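Local coordinates for protein CghA (PDB 6KBC) that is a fungal Diels-Alderase-family protein built of two calycin-like beta domains, holding the bound ligand WK1 in a pocket, at residues L343-T354 and W385-L393. Numbering follows the deposited sequence.
Sequences LRHHQAWWAKPT and WGMTGEVEL. With WK1 ((2S)-3-[(2S,4E)-4-[[(1R,2S,4aR,6S,8R,8aS)-2-[(E)-but-2-en-2-yl]-6,8-dimethyl-1,2,4a,5,6,7,8,8a-octahydronaphthalen-1-yl]-oxidanyl-methylidene]-3,5-bis(oxidanylidene)pyrrolidin-2-yl]-2-methyl-2-oxidanyl-propanoic acid), chain B.
Leu343 touches the second segment through one methyl: its CD2 lies 4.0 Å from CG2 of Thr388. Residues 343-346 cross residues 385-392 at nearly a right angle. His345 brings a buried polar link. Its NE2 donates to OE1 of Glu390 at 2.6 Å, with an N-H...O angle of 153°. The acceptor lies close to the imidazole plane, and OE1 is met on its syn side. Thr388 OG1 donates to the anti side of the same oxygen at 2.7 Å. His345 ND1 is also hydrogen-bonded to Leu314 O, and Glu390 OE2 to Asn322 ND2.

His346 offers a ring face to the edge of Trp385. The planes stand at 78°, a T-shaped stack, with Trp385 CZ3 3.6 Å from His346 CG. The chain turns a corner at Gln347, and 348-353 runs nearly parallel to 385-392, with strand 363-375 hydrogen-bonded antiparallel between them. Trp349 CG is anti to the backbone N (chi1 -173°), which sends the indole toward Met387. The sulfur sits at the ring edge, a Met-aromatic contact, with SD 3.6 Å from Trp349 CZ3. One face of Trp349 is covered by Trp350 CZ3. Trp350 reaches Gly389 with CZ2 and sets one face against methyl C18 of WK1; its NE1 is hydrogen-bonded to Asn364 OD1, which probably helps fix the indole. Lys352 donates through NZ to WK1 carboxylate oxygen O at 2.5 Å and to hydroxyl O2. Thr354 OG1 donates to Glu392 O at 2.6 Å.

Since ND1 faces a carbonyl, His345 is probably a cation, paired with a Glu390 carboxylate that its donors should keep ionised. The Trp350 face gives the WK1 methyl an apolar surface, and Lys352 probably makes the pocket cationic at its carboxylate and hydroxyl.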
ATOM      1  N   LEU A 343       5.121 -16.172   1.262  1.00 16.10           N
ATOM      2  CA  LEU A 343       4.272 -15.376   2.134  1.00 19.34           C
ATOM      3  C   LEU A 343       2.965 -16.139   2.243  1.00 22.31           C
ATOM      4  O   LEU A 343       2.154 -16.120   1.312  1.00 19.60           O
ATOM      5  CB  LEU A 343       4.058 -13.981   1.571  1.00 18.08           C
ATOM      6  CG  LEU A 343       5.198 -12.978   1.807  1.00 21.93           C
ATOM      7  CD1 LEU A 343       6.469 -13.407   1.131  1.00 22.90           C
ATOM      8  CD2 LEU A 343       4.744 -11.668   1.249  1.00 25.61           C
ATOM      9  N   ARG A 344       2.761 -16.834   3.354  1.00 19.11           N
ATOM     10  CA  ARG A 344       1.619 -17.730   3.461  1.00 20.87           C
ATOM     11  C   ARG A 344       0.561 -17.104   4.345  1.00 21.15           C
ATOM     12  O   ARG A 344       0.874 -16.548   5.402  1.00 19.25           O
ATOM     13  CB  ARG A 344       2.041 -19.115   3.964  1.00 20.04           C
ATOM     14  CG  ARG A 344       2.959 -19.771   2.946  1.00 22.88           C
ATOM     15  CD  ARG A 344       3.472 -21.133   3.386  1.00 23.80           C
ATOM     16  NE  ARG A 344       4.289 -21.712   2.327  1.00 21.25           N
ATOM     17  CZ  ARG A 344       3.798 -22.422   1.314  1.00 26.83           C
ATOM     18  NH1 ARG A 344       2.485 -22.640   1.223  1.00 22.20           N
ATOM     19  NH2 ARG A 344       4.620 -22.906   0.389  1.00 25.27           N
ATOM     20  N   HIS A 345      -0.692 -17.189   3.885  1.00 19.59           N
ATOM     21  CA  HIS A 345      -1.825 -16.586   4.572  1.00 19.70           C
ATOM     22  C   HIS A 345      -1.960 -17.155   5.976  1.00 22.99           C
ATOM     23  O   HIS A 345      -2.255 -18.345   6.141  1.00 20.97           O
ATOM     24  CB  HIS A 345      -3.114 -16.843   3.798  1.00 20.25           C
ATOM     25  CG  HIS A 345      -3.119 -16.239   2.425  1.00 19.11           C
ATOM     26  ND1 HIS A 345      -3.891 -16.738   1.398  1.00 18.69           N
ATOM     27  CD2 HIS A 345      -2.457 -15.170   1.920  1.00 19.66           C
ATOM     28  CE1 HIS A 345      -3.696 -16.009   0.312  1.00 20.18           C
ATOM     29  NE2 HIS A 345      -2.842 -15.040   0.606  1.00 20.60           N
ATOM     30  N   HIS A 346      -1.761 -16.303   6.978  1.00 21.91           N
ATOM     31  CA  HIS A 346      -1.834 -16.703   8.372  1.00 21.46           C
ATOM     32  C   HIS A 346      -3.133 -16.278   9.030  1.00 22.82           C
ATOM     33  O   HIS A 346      -3.733 -17.059   9.765  1.00 23.35           O
ATOM     34  CB  HIS A 346      -0.647 -16.126   9.155  1.00 24.62           C
ATOM     35  CG  HIS A 346      -0.677 -16.481  10.606  1.00 24.69           C
ATOM     36  ND1 HIS A 346      -0.301 -17.722  11.073  1.00 27.07           N
ATOM     37  CD2 HIS A 346      -1.075 -15.772  11.691  1.00 25.66           C
ATOM     38  CE1 HIS A 346      -0.458 -17.759  12.385  1.00 30.41           C
ATOM     39  NE2 HIS A 346      -0.922 -16.587  12.785  1.00 29.87           N
ATOM     40  N   GLN A 347      -3.594 -15.065   8.763  1.00 20.98           N
ATOM     41  CA  GLN A 347      -4.827 -14.574   9.348  1.00 23.26           C
ATOM     42  C   GLN A 347      -5.601 -13.845   8.276  1.00 20.92           C
ATOM     43  O   GLN A 347      -5.049 -12.968   7.607  1.00 20.77           O
ATOM     44  CB  GLN A 347      -4.577 -13.622  10.538  1.00 22.81           C
ATOM     45  CG  GLN A 347      -5.878 -13.148  11.167  1.00 22.59           C
ATOM     46  CD  GLN A 347      -5.679 -12.154  12.308  1.00 28.71           C
ATOM     47  OE1 GLN A 347      -4.551 -11.881  12.739  1.00 23.41           O
ATOM     48  NE2 GLN A 347      -6.786 -11.598  12.792  1.00 26.51           N
ATOM     49  N   ALA A 348      -6.875 -14.192   8.144  1.00 21.81           N
ATOM     50  CA  ALA A 348      -7.772 -13.499   7.230  1.00 25.05           C
ATOM     51  C   ALA A 348      -8.118 -12.139   7.812  1.00 26.15           C
ATOM     52  O   ALA A 348      -8.759 -12.047   8.859  1.00 26.43           O
ATOM     53  CB  ALA A 348      -9.038 -14.320   7.007  1.00 22.66           C
ATOM     54  N   TRP A 349      -7.699 -11.084   7.132  1.00 24.71           N
ATOM     55  CA  TRP A 349      -7.827  -9.735   7.659  1.00 23.70           C
ATOM     56  C   TRP A 349      -9.097  -9.062   7.150  1.00 28.68           C
ATOM     57  O   TRP A 349      -9.946  -8.629   7.938  1.00 27.25           O
ATOM     58  CB  TRP A 349      -6.572  -8.959   7.259  1.00 20.18           C
ATOM     59  CG  TRP A 349      -6.432  -7.584   7.840  1.00 22.83           C
ATOM     60  CD1 TRP A 349      -7.354  -6.880   8.563  1.00 22.20           C
ATOM     61  CD2 TRP A 349      -5.293  -6.738   7.706  1.00 22.13           C
ATOM     62  NE1 TRP A 349      -6.841  -5.642   8.907  1.00 24.29           N
ATOM     63  CE2 TRP A 349      -5.578  -5.531   8.387  1.00 24.06           C
ATOM     64  CE3 TRP A 349      -4.052  -6.882   7.078  1.00 22.48           C
ATOM     65  CZ2 TRP A 349      -4.671  -4.482   8.454  1.00 24.59           C
ATOM     66  CZ3 TRP A 349      -3.147  -5.828   7.144  1.00 22.07           C
ATOM     67  CH2 TRP A 349      -3.466  -4.647   7.821  1.00 24.13           C
ATOM     68  N   TRP A 350      -9.234  -8.958   5.832  1.00 24.23           N
ATOM     69  CA  TRP A 350     -10.461  -8.489   5.217  1.00 23.79           C
ATOM     70  C   TRP A 350     -10.726  -9.342   3.989  1.00 25.36           C
ATOM     71  O   TRP A 350      -9.834 -10.017   3.474  1.00 24.80           O
ATOM     72  CB  TRP A 350     -10.397  -6.988   4.869  1.00 23.04           C
ATOM     73  CG  TRP A 350      -9.518  -6.633   3.702  1.00 23.32           C
ATOM     74  CD1 TRP A 350      -9.824  -6.736   2.366  1.00 25.65           C
ATOM     75  CD2 TRP A 350      -8.204  -6.077   3.770  1.00 24.76           C
ATOM     76  NE1 TRP A 350      -8.770  -6.285   1.604  1.00 24.46           N
ATOM     77  CE2 TRP A 350      -7.762  -5.883   2.440  1.00 23.36           C
ATOM     78  CE3 TRP A 350      -7.355  -5.724   4.828  1.00 24.03           C
ATOM     79  CZ2 TRP A 350      -6.510  -5.361   2.142  1.00 24.68           C
ATOM     80  CZ3 TRP A 350      -6.103  -5.203   4.526  1.00 23.80           C
ATOM     81  CH2 TRP A 350      -5.694  -5.027   3.192  1.00 24.21           C
ATOM     82  N   ALA A 351     -11.978  -9.337   3.554  1.00 23.79           N
ATOM     83  CA  ALA A 351     -12.380 -10.084   2.365  1.00 25.70           C
ATOM     84  C   ALA A 351     -13.682  -9.480   1.891  1.00 30.05           C
ATOM     85  O   ALA A 351     -14.674  -9.507   2.627  1.00 28.43           O
ATOM     86  CB  ALA A 351     -12.550 -11.571   2.667  1.00 23.33           C
ATOM     87  N   LYS A 352     -13.675  -8.903   0.698  1.00 27.36           N
ATOM     88  CA  LYS A 352     -14.897  -8.339   0.164  1.00 31.81           C
ATOM     89  C   LYS A 352     -14.966  -8.590  -1.335  1.00 30.41           C
ATOM     90  O   LYS A 352     -13.929  -8.625  -2.014  1.00 26.72           O
ATOM     91  CB  LYS A 352     -14.992  -6.837   0.457  1.00 32.74           C
ATOM     92  CG  LYS A 352     -13.932  -6.004  -0.195  1.00 35.46           C
ATOM     93  CD  LYS A 352     -14.140  -4.526   0.146  1.00 39.14           C
ATOM     94  CE  LYS A 352     -13.081  -3.676  -0.523  1.00 44.93           C
ATOM     95  NZ  LYS A 352     -13.228  -2.218  -0.231  1.00 42.94           N
ATOM     96  N   PRO A 353     -16.170  -8.781  -1.873  1.00 30.97           N
ATOM     97  CA  PRO A 353     -16.316  -9.005  -3.317  1.00 26.97           C
ATOM     98  C   PRO A 353     -15.949  -7.768  -4.114  1.00 28.84           C
ATOM     99  O   PRO A 353     -16.182  -6.637  -3.683  1.00 30.81           O
ATOM    100  CB  PRO A 353     -17.811  -9.330  -3.482  1.00 31.27           C
ATOM    101  CG  PRO A 353     -18.290  -9.729  -2.125  1.00 39.49           C
ATOM    102  CD  PRO A 353     -17.450  -8.924  -1.153  1.00 33.13           C
ATOM    103  N   THR A 354     -15.366  -7.985  -5.295  1.00 25.75           N
ATOM    104  CA  THR A 354     -15.167  -6.905  -6.254  1.00 25.50           C
ATOM    105  C   THR A 354     -16.015  -7.119  -7.504  1.00 27.68           C
ATOM    106  O   THR A 354     -15.780  -6.473  -8.526  1.00 29.56           O
ATOM    107  CB  THR A 354     -13.701  -6.773  -6.660  1.00 24.75           C
ATOM    108  OG1 THR A 354     -13.248  -8.024  -7.182  1.00 25.17           O
ATOM    109  CG2 THR A 354     -12.809  -6.339  -5.454  1.00 24.09           C
ATOM    110  N   TRP A 385       7.073 -11.772   9.197  1.00 23.77           N
ATOM    111  CA  TRP A 385       5.657 -11.467   9.147  1.00 23.66           C
ATOM    112  C   TRP A 385       5.445 -10.303   8.197  1.00 20.77           C
ATOM    113  O   TRP A 385       6.338  -9.488   7.964  1.00 20.48           O
ATOM    114  CB  TRP A 385       5.134 -11.126  10.546  1.00 22.17           C
ATOM    115  CG  TRP A 385       5.243 -12.300  11.419  1.00 23.20           C
ATOM    116  CD1 TRP A 385       6.266 -12.615  12.277  1.00 25.55           C
ATOM    117  CD2 TRP A 385       4.324 -13.373  11.470  1.00 24.29           C
ATOM    118  NE1 TRP A 385       6.014 -13.825  12.879  1.00 27.41           N
ATOM    119  CE2 TRP A 385       4.827 -14.314  12.398  1.00 26.55           C
ATOM    120  CE3 TRP A 385       3.113 -13.635  10.819  1.00 22.15           C
ATOM    121  CZ2 TRP A 385       4.154 -15.492  12.697  1.00 28.54           C
ATOM    122  CZ3 TRP A 385       2.438 -14.800  11.130  1.00 26.57           C
ATOM    123  CH2 TRP A 385       2.968 -15.721  12.053  1.00 29.28           C
ATOM    124  N   GLY A 386       4.242 -10.222   7.664  1.00 22.61           N
ATOM    125  CA  GLY A 386       3.938  -9.139   6.759  1.00 22.05           C
ATOM    126  C   GLY A 386       2.456  -9.087   6.501  1.00 21.81           C
ATOM    127  O   GLY A 386       1.667  -9.782   7.146  1.00 18.35           O
ATOM    128  N   MET A 387       2.079  -8.247   5.553  1.00 21.88           N
ATOM    129  CA  MET A 387       0.689  -8.196   5.162  1.00 21.77           C
ATOM    130  C   MET A 387       0.638  -8.250   3.648  1.00 23.38           C
ATOM    131  O   MET A 387       1.586  -7.848   2.968  1.00 21.28           O
ATOM    132  CB  MET A 387       0.002  -6.926   5.663  1.00 24.68           C
ATOM    133  CG  MET A 387       0.660  -5.671   5.204  1.00 27.10           C
ATOM    134  SD  MET A 387      -0.171  -4.197   5.829  1.00 48.39           S
ATOM    135  CE  MET A 387       0.159  -4.356   7.604  1.00 16.29           C
ATOM    136  N   THR A 388      -0.462  -8.783   3.122  1.00 22.46           N
ATOM    137  CA  THR A 388      -0.718  -8.715   1.700  1.00 20.30           C
ATOM    138  C   THR A 388      -2.128  -8.197   1.479  1.00 21.37           C
ATOM    139  O   THR A 388      -3.032  -8.422   2.291  1.00 21.39           O
ATOM    140  CB  THR A 388      -0.556 -10.087   0.962  1.00 23.80           C
ATOM    141  OG1 THR A 388      -1.507 -11.025   1.465  1.00 21.77           O
ATOM    142  CG2 THR A 388       0.857 -10.646   1.117  1.00 20.69           C
ATOM    143  N   GLY A 389      -2.287  -7.467   0.387  1.00 17.39           N
ATOM    144  CA  GLY A 389      -3.588  -7.073  -0.093  1.00 17.91           C
ATOM    145  C   GLY A 389      -3.684  -7.656  -1.482  1.00 21.56           C
ATOM    146  O   GLY A 389      -2.856  -7.337  -2.338  1.00 20.05           O
ATOM    147  N   GLU A 390      -4.664  -8.528  -1.708  1.00 19.30           N
ATOM    148  CA  GLU A 390      -4.723  -9.353  -2.913  1.00 20.79           C
ATOM    149  C   GLU A 390      -6.047  -9.046  -3.587  1.00 20.44           C
ATOM    150  O   GLU A 390      -7.100  -9.474  -3.106  1.00 20.31           O
ATOM    151  CB  GLU A 390      -4.584 -10.835  -2.561  1.00 21.35           C
ATOM    152  CG  GLU A 390      -3.379 -11.067  -1.637  1.00 18.45           C
ATOM    153  CD  GLU A 390      -3.168 -12.521  -1.280  1.00 24.73           C
ATOM    154  OE1 GLU A 390      -2.270 -12.777  -0.460  1.00 23.46           O
ATOM    155  OE2 GLU A 390      -3.877 -13.404  -1.823  1.00 23.81           O
ATOM    156  N   VAL A 391      -5.998  -8.282  -4.677  1.00 21.25           N
ATOM    157  CA  VAL A 391      -7.202  -7.775  -5.323  1.00 21.61           C
ATOM    158  C   VAL A 391      -7.356  -8.445  -6.678  1.00 21.37           C
ATOM    159  O   VAL A 391      -6.403  -8.535  -7.457  1.00 22.78           O
ATOM    160  CB  VAL A 391      -7.185  -6.248  -5.475  1.00 23.04           C
ATOM    161  CG1 VAL A 391      -8.556  -5.777  -5.970  1.00 26.74           C
ATOM    162  CG2 VAL A 391      -6.800  -5.577  -4.136  1.00 24.15           C
ATOM    163  N   GLU A 392      -8.570  -8.887  -6.952  1.00 25.16           N
ATOM    164  CA  GLU A 392      -8.956  -9.593  -8.154  1.00 24.18           C
ATOM    165  C   GLU A 392     -10.003  -8.733  -8.847  1.00 27.84           C
ATOM    166  O   GLU A 392     -10.884  -8.172  -8.181  1.00 25.96           O
ATOM    167  CB  GLU A 392      -9.546 -10.896  -7.717  1.00 26.14           C
ATOM    168  CG  GLU A 392      -8.539 -11.828  -7.083  1.00 23.99           C
ATOM    169  CD  GLU A 392      -9.258 -12.982  -6.491  1.00 22.20           C
ATOM    170  OE1 GLU A 392     -10.514 -12.870  -6.430  1.00 24.11           O
ATOM    171  OE2 GLU A 392      -8.618 -13.987  -6.129  1.00 24.38           O
ATOM    172  N   LEU A 393      -9.911  -8.602 -10.165  1.00 23.66           N
ATOM    173  CA  LEU A 393     -10.930  -7.860 -10.890  1.00 24.51           C
ATOM    174  C   LEU A 393     -11.322  -8.641 -12.132  1.00 27.17           C
ATOM    175  O   LEU A 393     -10.567  -9.465 -12.651  1.00 22.43           O
ATOM    176  CB  LEU A 393     -10.457  -6.451 -11.278  1.00 23.37           C
ATOM    177  CG  LEU A 393     -10.137  -5.510 -10.113  1.00 29.79           C
ATOM    178  CD1 LEU A 393      -9.570  -4.243 -10.665  1.00 30.52           C
ATOM    179  CD2 LEU A 393     -11.382  -5.225  -9.303  1.00 33.90           C
TER
HETATM  180  O   WK1 B 501     -12.252  -0.938   1.733  1.00 42.02           O
HETATM  181  C17 WK1 B 501     -11.151  -1.170   2.164  1.00 40.34           C
HETATM  182  O1  WK1 B 501     -10.889  -1.088   3.331  1.00 35.21           O
HETATM  183  C19 WK1 B 501     -10.069  -1.583   1.252  1.00 35.90           C
HETATM  184  O2  WK1 B 501     -10.512  -1.780  -0.048  1.00 39.32           O
HETATM  185  C18 WK1 B 501      -9.535  -2.907   1.703  1.00 35.48           C
HETATM  186  C20 WK1 B 501      -9.106  -0.430   1.304  1.00 35.40           C
HETATM  187  C22 WK1 B 501      -7.787  -0.813   0.766  1.00 33.71           C
HETATM  188  N   WK1 B 501      -6.692   0.127   0.907  1.00 34.23           N
HETATM  189  C21 WK1 B 501      -6.036   0.222  -0.244  1.00 36.07           C
HETATM  190  O5  WK1 B 501      -4.980   0.988  -0.390  1.00 32.29           O
HETATM  191  C23 WK1 B 501      -7.710  -1.169  -0.633  1.00 41.42           C
HETATM  192  O4  WK1 B 501      -8.518  -1.999  -1.261  1.00 36.88           O
HETATM  193  C24 WK1 B 501      -6.619  -0.580  -1.330  1.00 39.24           C
HETATM  194  C16 WK1 B 501      -6.253  -0.773  -2.729  1.00 39.12           C
HETATM  195  O3  WK1 B 501      -6.972  -1.567  -3.425  1.00 41.47           O
HETATM  196  C9  WK1 B 501      -5.019  -0.180  -3.268  1.00 38.30           C
HETATM  197  C8  WK1 B 501      -3.984  -1.259  -2.841  1.00 36.98           C
HETATM  198  C12 WK1 B 501      -4.117  -1.911  -1.480  1.00 35.88           C
HETATM  199  C13 WK1 B 501      -3.454  -1.495  -0.425  1.00 34.46           C
HETATM  200  C90 WK1 B 501      -3.612  -2.154   0.903  1.00 36.67           C
HETATM  201  C14 WK1 B 501      -5.029  -3.072  -1.302  1.00 41.16           C
HETATM  202  C7  WK1 B 501      -3.927  -2.395  -3.817  1.00 39.80           C
HETATM  203  C6  WK1 B 501      -3.745  -2.130  -5.083  1.00 38.20           C
HETATM  204  C3  WK1 B 501      -3.895  -0.703  -5.505  1.00 38.41           C
HETATM  205  C4  WK1 B 501      -5.006   0.024  -4.777  1.00 40.09           C
HETATM  206  C5  WK1 B 501      -4.842   1.500  -5.083  1.00 43.32           C
HETATM  207  C11 WK1 B 501      -6.012   2.268  -4.555  1.00 41.11           C
HETATM  208  C2  WK1 B 501      -3.924  -0.443  -6.989  1.00 38.30           C
HETATM  209  C1  WK1 B 501      -3.525   0.991  -7.141  1.00 38.08           C
HETATM  210  C10 WK1 B 501      -3.270   1.432  -8.544  1.00 40.88           C
HETATM  211  C   WK1 B 501      -4.621   1.823  -6.548  1.00 40.47           C